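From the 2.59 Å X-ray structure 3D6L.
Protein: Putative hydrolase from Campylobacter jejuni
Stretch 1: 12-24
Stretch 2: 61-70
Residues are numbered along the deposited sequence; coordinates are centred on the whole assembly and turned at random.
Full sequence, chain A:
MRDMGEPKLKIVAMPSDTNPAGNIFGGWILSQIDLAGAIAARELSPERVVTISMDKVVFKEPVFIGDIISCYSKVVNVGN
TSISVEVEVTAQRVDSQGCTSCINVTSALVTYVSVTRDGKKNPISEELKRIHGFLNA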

# COMPACT_ATOMS: atom_id res chain seq x y z
N VAL A 12 8.17 -12.51 1.93
CA VAL A 12 7.05 -13.33 1.44
C VAL A 12 6.30 -12.55 0.35
O VAL A 12 6.06 -11.35 0.50
CB VAL A 12 6.08 -13.68 2.57
CG1 VAL A 12 5.06 -14.70 2.09
CG2 VAL A 12 6.83 -14.22 3.79
N ALA A 13 5.94 -13.22 -0.73
CA ALA A 13 5.10 -12.60 -1.76
C ALA A 13 3.64 -12.63 -1.31
O ALA A 13 3.06 -13.71 -1.14
CB ALA A 13 5.28 -13.29 -3.10
N MET A 14 3.05 -11.46 -1.11
CA MET A 14 1.69 -11.35 -0.58
C MET A 14 0.64 -11.18 -1.68
O MET A 14 0.96 -10.72 -2.78
CB MET A 14 1.63 -10.22 0.45
CG MET A 14 2.52 -10.45 1.67
SD MET A 14 2.02 -11.84 2.73
CE MET A 14 0.61 -11.13 3.60
N PRO A 15 -0.62 -11.57 -1.40
CA PRO A 15 -1.69 -11.43 -2.40
C PRO A 15 -1.88 -10.02 -2.98
O PRO A 15 -2.41 -9.89 -4.09
CB PRO A 15 -2.95 -11.87 -1.62
CG PRO A 15 -2.42 -12.83 -0.59
CD PRO A 15 -1.11 -12.22 -0.16
N SER A 16 -1.44 -8.99 -2.25
CA SER A 16 -1.55 -7.61 -2.71
C SER A 16 -0.48 -7.25 -3.75
O SER A 16 -0.57 -6.20 -4.39
CB SER A 16 -1.49 -6.63 -1.53
OG SER A 16 -0.17 -6.52 -1.02
N ASP A 17 0.50 -8.14 -3.93
CA ASP A 17 1.61 -7.90 -4.86
C ASP A 17 1.41 -8.55 -6.23
O ASP A 17 2.40 -8.81 -6.92
CB ASP A 17 2.93 -8.41 -4.28
CG ASP A 17 3.20 -7.90 -2.87
OD1 ASP A 17 3.07 -6.67 -2.63
OD2 ASP A 17 3.55 -8.74 -2.00
N THR A 18 0.17 -8.85 -6.60
CA THR A 18 -0.10 -9.54 -7.88
C THR A 18 -0.37 -8.62 -9.06
O THR A 18 -0.64 -7.43 -8.89
CB THR A 18 -1.26 -10.57 -7.78
OG1 THR A 18 -2.41 -9.97 -7.18
CG2 THR A 18 -0.83 -11.78 -6.96
N ASN A 19 -0.24 -9.17 -10.27
CA ASN A 19 -0.64 -8.50 -11.50
C ASN A 19 -2.05 -8.94 -11.90
O ASN A 19 -2.59 -9.88 -11.29
CB ASN A 19 0.38 -8.76 -12.63
CG ASN A 19 0.58 -10.25 -12.93
OD1 ASN A 19 -0.32 -11.08 -12.74
ND2 ASN A 19 1.78 -10.58 -13.42
N PRO A 20 -2.68 -8.25 -12.88
CA PRO A 20 -4.02 -8.64 -13.35
C PRO A 20 -4.21 -10.11 -13.74
O PRO A 20 -5.34 -10.58 -13.72
CB PRO A 20 -4.23 -7.71 -14.55
CG PRO A 20 -3.49 -6.50 -14.18
CD PRO A 20 -2.23 -7.01 -13.54
N ALA A 21 -3.13 -10.82 -14.08
CA ALA A 21 -3.24 -12.27 -14.36
C ALA A 21 -3.30 -13.15 -13.11
O ALA A 21 -3.80 -14.26 -13.16
CB ALA A 21 -2.12 -12.73 -15.29
N GLY A 22 -2.77 -12.66 -11.99
CA GLY A 22 -2.75 -13.45 -10.75
C GLY A 22 -1.36 -13.91 -10.30
O GLY A 22 -1.22 -14.49 -9.22
N ASN A 23 -0.35 -13.70 -11.14
CA ASN A 23 1.02 -13.94 -10.72
C ASN A 23 1.58 -12.73 -9.99
O ASN A 23 1.03 -11.63 -10.10
CB ASN A 23 1.90 -14.29 -11.93
CG ASN A 23 1.45 -15.57 -12.62
OD1 ASN A 23 0.92 -16.50 -11.98
ND2 ASN A 23 1.64 -15.62 -13.93
N ILE A 24 2.66 -12.93 -9.24
CA ILE A 24 3.31 -11.83 -8.56
C ILE A 24 3.87 -10.84 -9.58
O ILE A 24 4.58 -11.21 -10.52
CB ILE A 24 4.40 -12.30 -7.57
CG1 ILE A 24 3.80 -13.17 -6.46
CG2 ILE A 24 5.14 -11.12 -6.96
CD1 ILE A 24 2.69 -12.51 -5.62
N GLU A 61 11.01 -17.34 -14.55
CA GLU A 61 9.92 -18.16 -14.08
C GLU A 61 8.91 -17.28 -13.35
O GLU A 61 9.30 -16.30 -12.73
CB GLU A 61 10.49 -19.23 -13.14
CG GLU A 61 9.85 -20.61 -13.24
CD GLU A 61 10.01 -21.26 -14.60
OE1 GLU A 61 11.13 -21.23 -15.16
OE2 GLU A 61 8.99 -21.80 -15.09
N PRO A 62 7.60 -17.63 -13.42
CA PRO A 62 6.56 -16.91 -12.66
C PRO A 62 6.77 -17.01 -11.15
O PRO A 62 7.30 -18.01 -10.64
CB PRO A 62 5.27 -17.64 -13.02
CG PRO A 62 5.58 -18.44 -14.24
CD PRO A 62 7.03 -18.74 -14.21
N VAL A 63 6.37 -15.96 -10.44
CA VAL A 63 6.36 -15.96 -8.98
C VAL A 63 4.89 -16.01 -8.53
O VAL A 63 4.04 -15.33 -9.12
CB VAL A 63 7.10 -14.72 -8.41
CG1 VAL A 63 7.12 -14.73 -6.89
CG2 VAL A 63 8.52 -14.67 -8.94
N PHE A 64 4.61 -16.82 -7.51
CA PHE A 64 3.24 -16.98 -7.00
C PHE A 64 3.05 -16.41 -5.60
O PHE A 64 4.02 -16.23 -4.84
CB PHE A 64 2.81 -18.45 -6.99
CG PHE A 64 2.94 -19.14 -8.33
CD1 PHE A 64 3.40 -20.45 -8.40
CD2 PHE A 64 2.59 -18.47 -9.51
CE1 PHE A 64 3.53 -21.09 -9.63
CE2 PHE A 64 2.71 -19.10 -10.74
CZ PHE A 64 3.18 -20.41 -10.81
N ILE A 65 1.79 -16.12 -5.27
CA ILE A 65 1.39 -15.80 -3.90
C ILE A 65 1.92 -16.87 -2.96
O ILE A 65 1.79 -18.08 -3.23
CB ILE A 65 -0.15 -15.69 -3.78
CG1 ILE A 65 -0.67 -14.48 -4.57
CG2 ILE A 65 -0.59 -15.63 -2.32
CD1 ILE A 65 -2.17 -14.46 -4.82
N GLY A 66 2.52 -16.44 -1.86
CA GLY A 66 2.99 -17.37 -0.84
C GLY A 66 4.46 -17.72 -0.92
O GLY A 66 5.04 -18.12 0.10
N ASP A 67 5.06 -17.57 -2.10
CA ASP A 67 6.51 -17.78 -2.29
C ASP A 67 7.32 -16.97 -1.30
O ASP A 67 7.00 -15.81 -1.03
CB ASP A 67 6.98 -17.37 -3.69
CG ASP A 67 6.47 -18.27 -4.79
OD1 ASP A 67 6.60 -17.87 -5.97
OD2 ASP A 67 5.94 -19.38 -4.51
N ILE A 68 8.36 -17.60 -0.75
CA ILE A 68 9.37 -16.90 0.01
C ILE A 68 10.44 -16.53 -1.01
O ILE A 68 11.07 -17.41 -1.59
CB ILE A 68 9.98 -17.79 1.14
CG1 ILE A 68 8.90 -18.64 1.85
CG2 ILE A 68 10.79 -16.94 2.13
CD1 ILE A 68 7.76 -17.85 2.51
N ILE A 69 10.59 -15.23 -1.26
CA ILE A 69 11.56 -14.76 -2.24
C ILE A 69 12.86 -14.37 -1.55
O ILE A 69 12.87 -13.57 -0.62
CB ILE A 69 11.01 -13.61 -3.12
CG1 ILE A 69 10.14 -14.17 -4.25
CG2 ILE A 69 12.12 -12.81 -3.78
CD1 ILE A 69 8.74 -14.49 -3.80
N SER A 70 13.95 -14.97 -2.03
CA SER A 70 15.28 -14.67 -1.53
C SER A 70 16.06 -14.01 -2.65
O SER A 70 16.06 -14.49 -3.78
CB SER A 70 15.98 -15.94 -1.06
OG SER A 70 15.35 -16.46 0.10
O HOH W 1 -0.10 -16.15 -7.58
O HOH W 2 5.57 -13.36 -12.26

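Three direct backbone hydrogen bonds fix the two stretches against each other, and the side chains fill the space between them. At one end Ala13 is held twice: its N donates to Asp67 O (2.8 Å) and its O accepts from Gly66 N (2.9 Å), both nearly straight. At the other end Ile24 N donates to Val63 O at 2.8 Å. Two waters extend this second attachment, one linking Gly22 O to Ile65 N, the other linking Ile24 O to Val63 N.

Ala13 points its CB toward the second stretch, where Phe64 O lies 3.6 Å from that CB and Ile69 CD1 3.7 Å from it. A methyl group fits this pocket, already lined by backbone and by an isoleucine whose chi1 m, chi2 p conformation brings its end nearer than its CA-to-CB bond would suggest. Next to it, Val12 pairs with Ile68 in an antiparallel bridge without hydrogen bonds between the two. Their side chains share one face of the sheet, and Val12 CG2 meets Ile68 CD1 at 4.0 Å; the m, m rotamer of Ile68 brings its end closer to the first stretch.

The turn from Phe64 to Asp67 is type II, and Gly66 suits it: with phi at 98° and psi at -24°, a CB would be jammed against the carbonyl O of Ile65. Asp67, with chi1 m, reaches back so that its OD1 accepts from Phe64 N at 2.7 Å, bracing the turn from within. Ile65, at the turn's second position, has the largest area covered by the other stretch. Its side chain, m at chi1 and t at chi2, is long and branched, so that different carbons meet different neighbours: CG2 lies 3.8 Å from Pro15 CG, and CG1 lies 3.6 Å from Thr18 CG2 and 4.0 Å from Ile24 CD1.

The CA-to-CB bond of Ile24 points toward the second stretch, and the rotamer is m, m. Its CG1 packs 3.7 Å from CG1 of Val63, whose chi1 is t, and approaches the backbone C of Phe64 at 3.4 Å. The CA-to-CB bond of Phe64 points away from the first stretch, but its ring comes nearer and presents an edge to the Asn23 side chain.

Within the first stretch, Asp17 ties back to the loop's backbone: with chi1 m, it accepts from Met14 N through OD2 at 2.9 Å, while the CA-to-CB bond of Met14 points away from the second stretch. The type I turn from Asn19 to Gly22 ends in a glycine with phi 110°, where a CB would press against the carbonyl O of Ala21.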